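Local coordinates for protein thermospermine synthase (Medicago truncatula, PDB 6BQ6) that probably makes thermospermine by transferring an aminopropyl group from decarboxylated S-adenosylmethionine to spermidine in polyamine biosynthesis, at residues G52-Q57 / D132-V137. Sequence-based numbering, arbitrary orientation.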
ATOM      1  N   GLY B  52      21.833  -0.429   1.277  0.50 32.36           N
ATOM      2  CA  GLY B  52      22.966   0.110   2.054  0.50 32.86           C
ATOM      3  C   GLY B  52      22.817   1.588   2.358  0.50 32.41           C
ATOM      4  O   GLY B  52      21.698   2.103   2.278  0.50 31.75           O
ATOM      5  N   ALA B  53      23.926   2.259   2.714  0.50 32.82           N
ATOM      6  CA  ALA B  53      23.943   3.720   2.907  0.50 31.99           C
ATOM      7  C   ALA B  53      25.291   4.403   3.184  0.50 33.05           C
ATOM      8  O   ALA B  53      26.103   3.853   3.919  0.50 32.78           O
ATOM      9  CB  ALA B  53      23.021   4.081   4.030  0.50 32.77           C
ATOM     10  N   SER B  54      25.436   5.652   2.696  1.00 31.80           N
ATOM     11  CA  SER B  54      26.490   6.595   3.101  1.00 31.88           C
ATOM     12  C   SER B  54      25.808   7.549   4.081  1.00 32.37           C
ATOM     13  O   SER B  54      24.598   7.460   4.272  1.00 30.96           O
ATOM     14  CB  SER B  54      26.990   7.351   1.875  1.00 31.35           C
ATOM     15  OG  SER B  54      26.040   8.332   1.462  1.00 31.60           O
ATOM     16  N   GLN B  55      26.545   8.503   4.667  1.00 33.96           N
ATOM     17  CA  GLN B  55      25.862   9.479   5.549  1.00 34.30           C
ATOM     18  C   GLN B  55      25.014  10.455   4.767  1.00 33.82           C
ATOM     19  O   GLN B  55      24.132  11.091   5.354  1.00 34.08           O
ATOM     20  CB  GLN B  55      26.764  10.188   6.617  1.00 37.79           C
ATOM     21  CG  GLN B  55      27.859  11.112   6.167  1.00 39.92           C
ATOM     22  CD  GLN B  55      27.368  12.518   5.825  1.00 39.03           C
ATOM     23  OE1 GLN B  55      26.877  13.272   6.677  1.00 36.50           O
ATOM     24  NE2 GLN B  55      27.531  12.879   4.581  1.00 40.14           N
ATOM     25  N   TYR B  56      25.226  10.540   3.446  1.00 31.39           N
ATOM     26  CA  TYR B  56      24.341  11.317   2.590  1.00 31.73           C
ATOM     27  C   TYR B  56      23.018  10.640   2.313  1.00 31.98           C
ATOM     28  O   TYR B  56      21.991  11.324   2.239  1.00 32.46           O
ATOM     29  CB  TYR B  56      24.979  11.637   1.240  1.00 30.61           C
ATOM     30  CG  TYR B  56      26.127  12.551   1.360  1.00 31.80           C
ATOM     31  CD1 TYR B  56      25.918  13.912   1.615  1.00 32.75           C
ATOM     32  CD2 TYR B  56      27.416  12.089   1.226  1.00 33.26           C
ATOM     33  CE1 TYR B  56      26.992  14.764   1.747  1.00 33.33           C
ATOM     34  CE2 TYR B  56      28.498  12.937   1.353  1.00 34.21           C
ATOM     35  CZ  TYR B  56      28.270  14.274   1.629  1.00 32.84           C
ATOM     36  OH  TYR B  56      29.339  15.129   1.781  1.00 37.78           O
ATOM     37  N   GLN B  57      23.016   9.329   2.085  1.00 31.87           N
ATOM     38  CA  GLN B  57      21.786   8.688   1.564  1.00 33.55           C
ATOM     39  C   GLN B  57      21.872   7.168   1.542  1.00 32.93           C
ATOM     40  O   GLN B  57      22.954   6.631   1.416  1.00 31.65           O
ATOM     41  CB  GLN B  57      21.478   9.192   0.138  1.00 35.38           C
ATOM     42  CG  GLN B  57      22.576   8.857  -0.862  1.00 35.95           C
ATOM     43  CD  GLN B  57      22.648   9.827  -2.029  1.00 36.80           C
ATOM     44  OE1 GLN B  57      21.622  10.295  -2.520  1.00 38.70           O
ATOM     45  NE2 GLN B  57      23.853  10.113  -2.482  1.00 36.33           N
ATOM     46  N   ASP B 132      30.878  14.421  -8.121  1.00 25.48           N
ATOM     47  CA  ASP B 132      29.764  13.932  -7.288  1.00 27.67           C
ATOM     48  C   ASP B 132      30.230  13.967  -5.869  1.00 28.04           C
ATOM     49  O   ASP B 132      31.389  13.704  -5.599  1.00 27.64           O
ATOM     50  CB  ASP B 132      29.341  12.501  -7.687  1.00 29.40           C
ATOM     51  CG  ASP B 132      27.953  12.098  -7.135  1.00 31.44           C
ATOM     52  OD1 ASP B 132      27.759  11.869  -5.896  1.00 33.36           O
ATOM     53  OD2 ASP B 132      27.007  12.022  -7.954  1.00 32.46           O
ATOM     54  N   ILE B 133      29.317  14.280  -4.969  1.00 27.87           N
ATOM     55  CA  ILE B 133      29.693  14.444  -3.587  1.00 29.49           C
ATOM     56  C   ILE B 133      29.783  13.098  -2.861  1.00 29.03           C
ATOM     57  O   ILE B 133      30.441  13.017  -1.856  1.00 28.78           O
ATOM     58  CB  ILE B 133      28.766  15.432  -2.889  1.00 31.92           C
ATOM     59  CG1 ILE B 133      29.504  16.056  -1.719  1.00 34.91           C
ATOM     60  CG2 ILE B 133      27.426  14.784  -2.526  1.00 32.78           C
ATOM     61  CD1 ILE B 133      28.995  17.426  -1.332  1.00 37.96           C
ATOM     62  N   ASP B 134      29.138  12.055  -3.379  1.00 28.53           N
ATOM     63  CA  ASP B 134      28.977  10.793  -2.643  1.00 28.30           C
ATOM     64  C   ASP B 134      29.744   9.708  -3.329  1.00 28.03           C
ATOM     65  O   ASP B 134      29.266   9.064  -4.244  1.00 27.28           O
ATOM     66  CB  ASP B 134      27.492  10.422  -2.483  1.00 29.88           C
ATOM     67  CG  ASP B 134      27.271   9.295  -1.485  1.00 29.69           C
ATOM     68  OD1 ASP B 134      28.256   8.652  -1.057  1.00 31.05           O
ATOM     69  OD2 ASP B 134      26.122   9.113  -1.062  1.00 30.03           O
ATOM     70  N   GLU B 135      30.973   9.490  -2.859  1.00 27.67           N
ATOM     71  CA  GLU B 135      31.812   8.468  -3.434  1.00 28.28           C
ATOM     72  C   GLU B 135      31.195   7.081  -3.335  1.00 27.52           C
ATOM     73  O   GLU B 135      31.440   6.215  -4.178  1.00 27.64           O
ATOM     74  CB  GLU B 135      33.174   8.480  -2.729  1.00 31.31           C
ATOM     75  CG  GLU B 135      34.195   7.568  -3.383  1.00 34.69           C
ATOM     76  CD  GLU B 135      35.596   7.819  -2.846  1.00 39.39           C
ATOM     77  OE1 GLU B 135      35.692   8.192  -1.656  1.00 42.22           O
ATOM     78  OE2 GLU B 135      36.583   7.645  -3.610  1.00 40.84           O
ATOM     79  N   GLU B 136      30.361   6.850  -2.335  1.00 28.57           N
ATOM     80  CA  GLU B 136      29.775   5.496  -2.179  1.00 29.91           C
ATOM     81  C   GLU B 136      28.792   5.208  -3.276  1.00 27.77           C
ATOM     82  O   GLU B 136      28.731   4.087  -3.757  1.00 28.23           O
ATOM     83  CB  GLU B 136      29.170   5.319  -0.796  1.00 33.62           C
ATOM     84  CG  GLU B 136      30.292   5.146   0.234  1.00 38.78           C
ATOM     85  CD  GLU B 136      29.805   4.717   1.600  1.00 42.63           C
ATOM     86  OE1 GLU B 136      28.817   3.965   1.650  1.00 44.24           O
ATOM     87  OE2 GLU B 136      30.424   5.149   2.615  1.00 47.77           O
ATOM     88  N   VAL B 137      28.097   6.230  -3.763  1.00 26.79           N
ATOM     89  CA  VAL B 137      27.183   6.038  -4.910  1.00 25.47           C
ATOM     90  C   VAL B 137      28.007   5.713  -6.161  1.00 24.18           C
ATOM     91  O   VAL B 137      27.683   4.803  -6.899  1.00 23.02           O
ATOM     92  CB  VAL B 137      26.297   7.260  -5.149  1.00 27.36           C
ATOM     93  CG1 VAL B 137      25.560   7.157  -6.504  1.00 28.96           C
ATOM     94  CG2 VAL B 137      25.310   7.431  -3.999  1.00 29.67           C
TER
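S54 and Y56, in the tight turn between antiparallel strands 47-53 and 58-64, face E136 and D134 at the start of helix 135-144. The backbones stay apart, with S54 CA 6.3 Å from E136 CA, so side chains bridge the two segments. The contact joins the N-terminal β-domain to the Rossmann-like domain, where the loop after strand 127-132 leads into the helix. D134 is the N-cap: its OD1 accepts from E136 N at 3.1 Å, from above the carboxylate plane, leaving OD2 to face the turn. Two donors converge on OD2. S54 OG donates on the syn side at 2.6 Å, while Q57 NE2 approaches the anti lone pair at 2.9 Å. The latter bond is nearly straight (172°), and the amide and carboxylate planes lie only 10° apart. S54 OG, set between its backbone N and carbonyl carbon (chi1 75°), also accepts from Q57 N in an ST motif, tying the turn to the cap. An alanine in place of D134 would probably leave S54 OG and Q57 NE2 without their shared acceptor and the helix start without its capping bond. Q57 binds adenosine, and the D134 carboxylate, which holds its NE2, probably helps to orient that amide; D132, also an adenosine-binding residue, holds D134 N through OD1 in an Asx turn. Beside this polar network, I133 CG2 sits over one face of the Y56 ring, 4.2 Å from its centroid, while I133 CG1 approaches Y56 OH to 3.6 Å.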